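PDB 1N1Q: DNA protection during starvation protein, which probably protects DNA in starved cells by binding it and by oxidising ferrous iron with hydrogen peroxide and storing the product inside a hollow dodecamer. Local coordinates for residues N14-V17 with A18-V21; I72-L75 with A76-L79; E86-G89 with G90-A93. All coordinates share one frame; numbering follows the deposited sequence.

How the interactions relate
From the N terminus, the chain first makes interaction 1 within helix 4-33, then runs through helix 39-66 and enters the connection to helix 93-120. That connection holds interaction 2, where short helix 75-81 starts, and interaction 3, the turn ahead of helix 93-120. The three are local and follow in series: none encloses or crosses another. Interactions 1 and 2 touch, since N14 OD1 receives a probable hydrogen bond from I72 N and V21 CG1 packs on S78 OG, fastening the loop before the short helix, and the short helix itself, to helix 4-33. Interaction 3 lies further off and meets interaction 2 through L79 and E86; both border a second subunit.

Interaction 1 (N14-V17 with A18-V21); sequences NRQV and ANWV
Q16 and N19 set their amides at a steep slant, the two planes 60° apart, where N19 ND2 donates to Q16 OE1 over 3.2 Å. The N-H of N19 points almost straight at the oxygen and keeps to its own amide plane, yet it arrives from above the carbonyl plane of Q16 and not on a lone pair. A bend at chi2 (-45°) swings the amide of Q16 forward, towards the C-terminal end of the helix, to meet N19. R15 runs alongside N19 in the same direction, its CD 3.8 Å from N19 ND2. All of this lies on one turn of helix 4-33, a long helix of the ferritin-like four-helix bundle, and the amides are also held from outside: Q16 NE2 bonds E110 OE1 on helix 93-120, while N19 OD1 accepts from S83 N and I84 N. Q16 O sits at the edge of the W20 indole, near its plane and 3.1 Å from CD1. A water joins the side chains of Q16 and W20, donating to Q16 OE1 at 2.7 Å and accepting from W20 NE1 at 3.0 Å. On the flank facing helix 39-66, V17 and V21 lie side by side against L60 and I57.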
loop_
_atom_site.group_PDB
_atom_site.type_symbol
_atom_site.label_atom_id
_atom_site.label_comp_id
_atom_site.label_asym_id
_atom_site.label_seq_id
_atom_site.Cartn_x
_atom_site.Cartn_y
_atom_site.Cartn_z
ATOM N N ASN A 14 5.254 -30.337 9.684
ATOM C CA ASN A 14 4.033 -29.654 10.109
ATOM C C ASN A 14 3.920 -29.542 11.624
ATOM O O ASN A 14 3.262 -28.641 12.141
ATOM C CB ASN A 14 2.789 -30.351 9.538
ATOM C CG ASN A 14 2.426 -29.841 8.150
ATOM O OD1 ASN A 14 2.589 -28.658 7.863
ATOM N ND2 ASN A 14 1.910 -30.722 7.294
ATOM N N ARG A 15 4.563 -30.460 12.332
ATOM C CA ARG A 15 4.556 -30.445 13.789
ATOM C C ARG A 15 5.265 -29.169 14.238
ATOM O O ARG A 15 4.860 -28.520 15.198
ATOM C CB ARG A 15 5.303 -31.662 14.316
ATOM C CG ARG A 15 4.770 -32.213 15.621
ATOM C CD ARG A 15 5.313 -31.480 16.830
ATOM N NE ARG A 15 5.411 -32.394 17.965
ATOM C CZ ARG A 15 6.171 -33.487 17.968
ATOM N NH1 ARG A 15 6.900 -33.795 16.899
ATOM N NH2 ARG A 15 6.194 -34.283 19.030
ATOM N N GLN A 16 6.332 -28.813 13.529
ATOM C CA GLN A 16 7.083 -27.615 13.860
ATOM C C GLN A 16 6.371 -26.365 13.358
ATOM O O GLN A 16 6.510 -25.286 13.928
ATOM C CB GLN A 16 8.501 -27.708 13.296
ATOM C CG GLN A 16 9.298 -28.859 13.887
ATOM C CD GLN A 16 9.157 -28.947 15.401
ATOM O OE1 GLN A 16 9.312 -27.950 16.109
ATOM N NE2 GLN A 16 8.859 -30.143 15.904
ATOM N N VAL A 17 5.613 -26.512 12.277
ATOM C CA VAL A 17 4.842 -25.394 11.752
ATOM C C VAL A 17 3.851 -25.044 12.855
ATOM O O VAL A 17 3.679 -23.879 13.198
ATOM C CB VAL A 17 4.048 -25.779 10.472
ATOM C CG1 VAL A 17 3.006 -24.705 10.164
ATOM C CG2 VAL A 17 4.998 -25.926 9.283
ATOM N N ALA A 18 3.225 -26.073 13.427
ATOM C CA ALA A 18 2.249 -25.873 14.490
ATOM C C ALA A 18 2.911 -25.244 15.716
ATOM O O ALA A 18 2.358 -24.323 16.324
ATOM C CB ALA A 18 1.602 -27.205 14.865
ATOM N N ASN A 19 4.096 -25.742 16.072
ATOM C CA ASN A 19 4.817 -25.220 17.229
ATOM C C ASN A 19 5.142 -23.744 17.075
ATOM O O ASN A 19 4.935 -22.960 18.001
ATOM C CB ASN A 19 6.117 -25.995 17.465
ATOM C CG ASN A 19 5.894 -27.298 18.200
ATOM O OD1 ASN A 19 4.920 -27.441 18.930
ATOM N ND2 ASN A 19 6.809 -28.246 18.031
ATOM N N TRP A 20 5.655 -23.365 15.909
ATOM C CA TRP A 20 6.013 -21.977 15.671
ATOM C C TRP A 20 4.822 -21.049 15.509
ATOM O O TRP A 20 4.930 -19.847 15.773
ATOM C CB TRP A 20 6.969 -21.873 14.479
ATOM C CG TRP A 20 8.351 -22.294 14.866
ATOM C CD1 TRP A 20 8.980 -23.466 14.548
ATOM C CD2 TRP A 20 9.237 -21.587 15.740
ATOM N NE1 TRP A 20 10.202 -23.535 15.179
ATOM C CE2 TRP A 20 10.384 -22.396 15.918
ATOM C CE3 TRP A 20 9.170 -20.349 16.396
ATOM C CZ2 TRP A 20 11.455 -22.007 16.725
ATOM C CZ3 TRP A 20 10.236 -19.961 17.200
ATOM C CH2 TRP A 20 11.363 -20.789 17.359
ATOM N N VAL A 21 3.689 -21.590 15.077
ATOM C CA VAL A 21 2.485 -20.772 14.952
ATOM C C VAL A 21 2.050 -20.446 16.380
ATOM O O VAL A 21 1.635 -19.332 16.676
ATOM C CB VAL A 21 1.351 -21.526 14.215
ATOM C CG1 VAL A 21 0.078 -20.670 14.172
ATOM C CG2 VAL A 21 1.790 -21.857 12.819
HETATM O O HOH W 1 11.386 -26.255 15.539
#

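Interaction 2 (I72-L75 with A76-L79); sequences IATL and AASL
A76 rests its methyl near the hydroxyl of T74, CB 4.2 Å from OG1, at the exposed start of helix 75-81. Its amide turns to a neighbouring subunit, where E86 bonds A76 N through OE1 and L75 N through OE2. A77 comes next and carries the capping bond: its N donates to T74 OG1 at 3.0 Å, with an N-H...O angle of 156°, which makes T74 the N-cap residue. The T74 hydroxyl reaches that amide because chi1 of 63° places OG1 between the backbone N and the carbonyl carbon. The methyl of A77 also meets the branch methyl of I72, CB to CG2 3.9 Å, so the loop before the cap folds back against the first turn. S78 then returns to T74 twice. Its hydroxyl lies beside its own backbone N and donates to T74 O over 2.9 Å; S78 N donates to the same oxygen over 3.1 Å, and the two approach from opposite faces of the carbonyl plane. I72 CG2 covers the S78 hydroxyl at 3.5 Å. Finally L79 N closes the regular helical bond to L75 O at 2.9 Å, and its side chain packs on L75 of the neighbouring subunit. A short helix in the connection between the second and third bundle helices is a hallmark of Dps proteins, and here it lies at a subunit interface. The chemistry implies a divided duty at the helix start: T74 satisfies the third amide with its hydroxyl and offers its carbonyl to two donors, whereas the first two amides, L75 N and A76 N, are bonded by the carboxylate of E86 of a neighbouring subunit, consistent with a helix start that is completed on assembly.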
loop_
_atom_site.group_PDB
_atom_site.type_symbol
_atom_site.label_atom_id
_atom_site.label_comp_id
_atom_site.label_asym_id
_atom_site.label_seq_id
_atom_site.Cartn_x
_atom_site.Cartn_y
_atom_site.Cartn_z
ATOM N N ILE A 72 0.247 -27.100 7.766
ATOM C CA ILE A 72 -0.791 -26.814 8.731
ATOM C C ILE A 72 -0.984 -25.313 8.617
ATOM O O ILE A 72 -0.025 -24.532 8.702
ATOM C CB ILE A 72 -0.363 -27.309 10.116
ATOM C CG1 ILE A 72 -0.752 -28.802 10.180
ATOM C CG2 ILE A 72 -0.962 -26.437 11.252
ATOM C CD1 ILE A 72 -0.158 -29.560 11.347
ATOM N N ALA A 73 -2.233 -24.919 8.383
ATOM C CA ALA A 73 -2.535 -23.518 8.178
ATOM C C ALA A 73 -3.832 -22.999 8.787
ATOM O O ALA A 73 -4.590 -22.283 8.136
ATOM C CB ALA A 73 -2.504 -23.217 6.676
ATOM N N THR A 74 -4.079 -23.374 10.034
ATOM C CA THR A 74 -5.242 -22.916 10.785
ATOM C C THR A 74 -4.778 -22.931 12.226
ATOM O O THR A 74 -3.838 -23.660 12.565
ATOM C CB THR A 74 -6.471 -23.851 10.658
ATOM O OG1 THR A 74 -6.155 -25.133 11.211
ATOM C CG2 THR A 74 -6.899 -23.990 9.198
ATOM N N LEU A 75 -5.407 -22.121 13.070
ATOM C CA LEU A 75 -5.034 -22.082 14.474
ATOM C C LEU A 75 -5.501 -23.357 15.150
ATOM O O LEU A 75 -4.834 -23.874 16.047
ATOM C CB LEU A 75 -5.662 -20.870 15.169
ATOM C CG LEU A 75 -5.369 -19.486 14.589
ATOM C CD1 LEU A 75 -5.784 -18.433 15.609
ATOM C CD2 LEU A 75 -3.885 -19.348 14.264
ATOM N N ALA A 76 -6.652 -23.859 14.716
ATOM C CA ALA A 76 -7.215 -25.079 15.285
ATOM C C ALA A 76 -6.252 -26.246 15.112
ATOM O O ALA A 76 -5.959 -26.966 16.070
ATOM C CB ALA A 76 -8.562 -25.391 14.618
ATOM N N ALA A 77 -5.749 -26.426 13.895
ATOM C CA ALA A 77 -4.816 -27.520 13.614
ATOM C C ALA A 77 -3.471 -27.299 14.306
ATOM O O ALA A 77 -2.804 -28.251 14.711
ATOM C CB ALA A 77 -4.612 -27.667 12.100
ATOM N N SER A 78 -3.069 -26.041 14.445
ATOM C CA SER A 78 -1.798 -25.730 15.100
ATOM C C SER A 78 -1.859 -26.115 16.570
ATOM O O SER A 78 -0.930 -26.731 17.100
ATOM C CB SER A 78 -1.476 -24.241 14.974
ATOM O OG SER A 78 -1.174 -23.909 13.634
ATOM N N LEU A 79 -2.952 -25.734 17.220
ATOM C CA LEU A 79 -3.173 -26.055 18.626
ATOM C C LEU A 79 -3.218 -27.559 18.822
ATOM O O LEU A 79 -2.698 -28.087 19.802
ATOM C CB LEU A 79 -4.503 -25.465 19.103
ATOM C CG LEU A 79 -4.468 -24.007 19.543
ATOM C CD1 LEU A 79 -5.875 -23.508 19.823
ATOM C CD2 LEU A 79 -3.593 -23.901 20.788
#

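Interaction 3 (E86-G89 with G90-A93); sequences EATG and GESA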
loop_
_atom_site.group_PDB
_atom_site.type_symbol
_atom_site.label_atom_id
_atom_site.label_comp_id
_atom_site.label_asym_id
_atom_site.label_seq_id
_atom_site.Cartn_x
_atom_site.Cartn_y
_atom_site.Cartn_z
ATOM N N GLU A 86 0.487 -22.843 25.458
ATOM C CA GLU A 86 0.291 -21.399 25.370
ATOM C C GLU A 86 0.607 -20.769 26.717
ATOM O O GLU A 86 0.647 -21.461 27.735
ATOM C CB GLU A 86 -1.150 -21.097 24.944
ATOM C CG GLU A 86 -1.521 -21.792 23.637
ATOM C CD GLU A 86 -2.534 -21.018 22.824
ATOM O OE1 GLU A 86 -3.750 -21.207 23.032
ATOM O OE2 GLU A 86 -2.103 -20.208 21.979
ATOM N N ALA A 87 0.858 -19.467 26.720
ATOM C CA ALA A 87 1.178 -18.768 27.956
ATOM C C ALA A 87 -0.001 -18.839 28.922
ATOM O O ALA A 87 -1.143 -19.023 28.512
ATOM C CB ALA A 87 1.521 -17.311 27.656
ATOM N N THR A 88 0.286 -18.691 30.212
ATOM C CA THR A 88 -0.759 -18.718 31.233
ATOM C C THR A 88 -1.385 -17.342 31.391
ATOM O O THR A 88 -2.559 -17.220 31.727
ATOM C CB THR A 88 -0.207 -19.144 32.609
ATOM O OG1 THR A 88 0.710 -18.152 33.083
ATOM C CG2 THR A 88 0.500 -20.476 32.511
ATOM N N GLY A 89 -0.592 -16.308 31.141
ATOM C CA GLY A 89 -1.086 -14.948 31.263
ATOM C C GLY A 89 -0.560 -14.284 32.524
ATOM O O GLY A 89 -0.581 -13.058 32.640
ATOM N N GLY A 90 -0.065 -15.090 33.459
ATOM C CA GLY A 90 0.464 -14.545 34.696
ATOM C C GLY A 90 1.957 -14.749 34.924
ATOM O O GLY A 90 2.427 -14.618 36.057
ATOM N N GLU A 91 2.715 -15.056 33.873
ATOM C CA GLU A 91 4.153 -15.259 34.038
ATOM C C GLU A 91 4.890 -13.984 34.427
ATOM O O GLU A 91 4.603 -12.907 33.923
ATOM C CB GLU A 91 4.791 -15.792 32.753
ATOM C CG GLU A 91 4.316 -17.168 32.323
ATOM C CD GLU A 91 3.135 -17.105 31.391
ATOM O OE1 GLU A 91 2.394 -16.104 31.429
ATOM O OE2 GLU A 91 2.943 -18.061 30.619
ATOM N N SER A 92 5.850 -14.121 35.332
ATOM C CA SER A 92 6.677 -12.994 35.742
ATOM C C SER A 92 7.728 -12.895 34.637
ATOM O O SER A 92 7.845 -13.797 33.818
ATOM C CB SER A 92 7.366 -13.284 37.078
ATOM O OG SER A 92 8.318 -14.319 36.930
ATOM N N ALA A 93 8.498 -11.815 34.620
ATOM C CA ALA A 93 9.528 -11.645 33.596
ATOM C C ALA A 93 10.481 -12.839 33.560
ATOM O O ALA A 93 10.779 -13.382 32.490
ATOM C CB ALA A 93 10.312 -10.364 33.846
HETATM O O HOH W 2 2.018 -11.874 32.628
#
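The carboxylate of E91 carries the hydroxyl of T88 over one face, OG1 3.1 Å from CD, while A87 lies at the edge beside OE2, with its CA 3.3 Å from that oxygen and its methyl displaced toward the opposite face. The setting is an ST turn at T88, in the exposed loop that links short helix 75-81 to helix 93-120. Two successive backbone amides grip the carboxylate, one for each oxygen: T88 N donates to E91 OE2 at 2.8 Å and G89 N to E91 OE1 at 3.0 Å. Both come on the syn side, about 30° out of the carboxylate plane and toward the face that T88 OG1 covers. A bend at chi2 (91°) curls the E91 side chain back towards the amides of T88 and G89, whose two bonds probably fix the rotation of the carboxylate. G89 takes a positive phi (105°), at which a side chain would press on the carbonyl oxygen of T88. Beyond the turn S92 N-caps helix 93-120, and on the inner side A87 and E91 pack on F30 of helix 4-33. The turn itself is closed by G90 N, which donates to T88 OG1 over 3.2 Å.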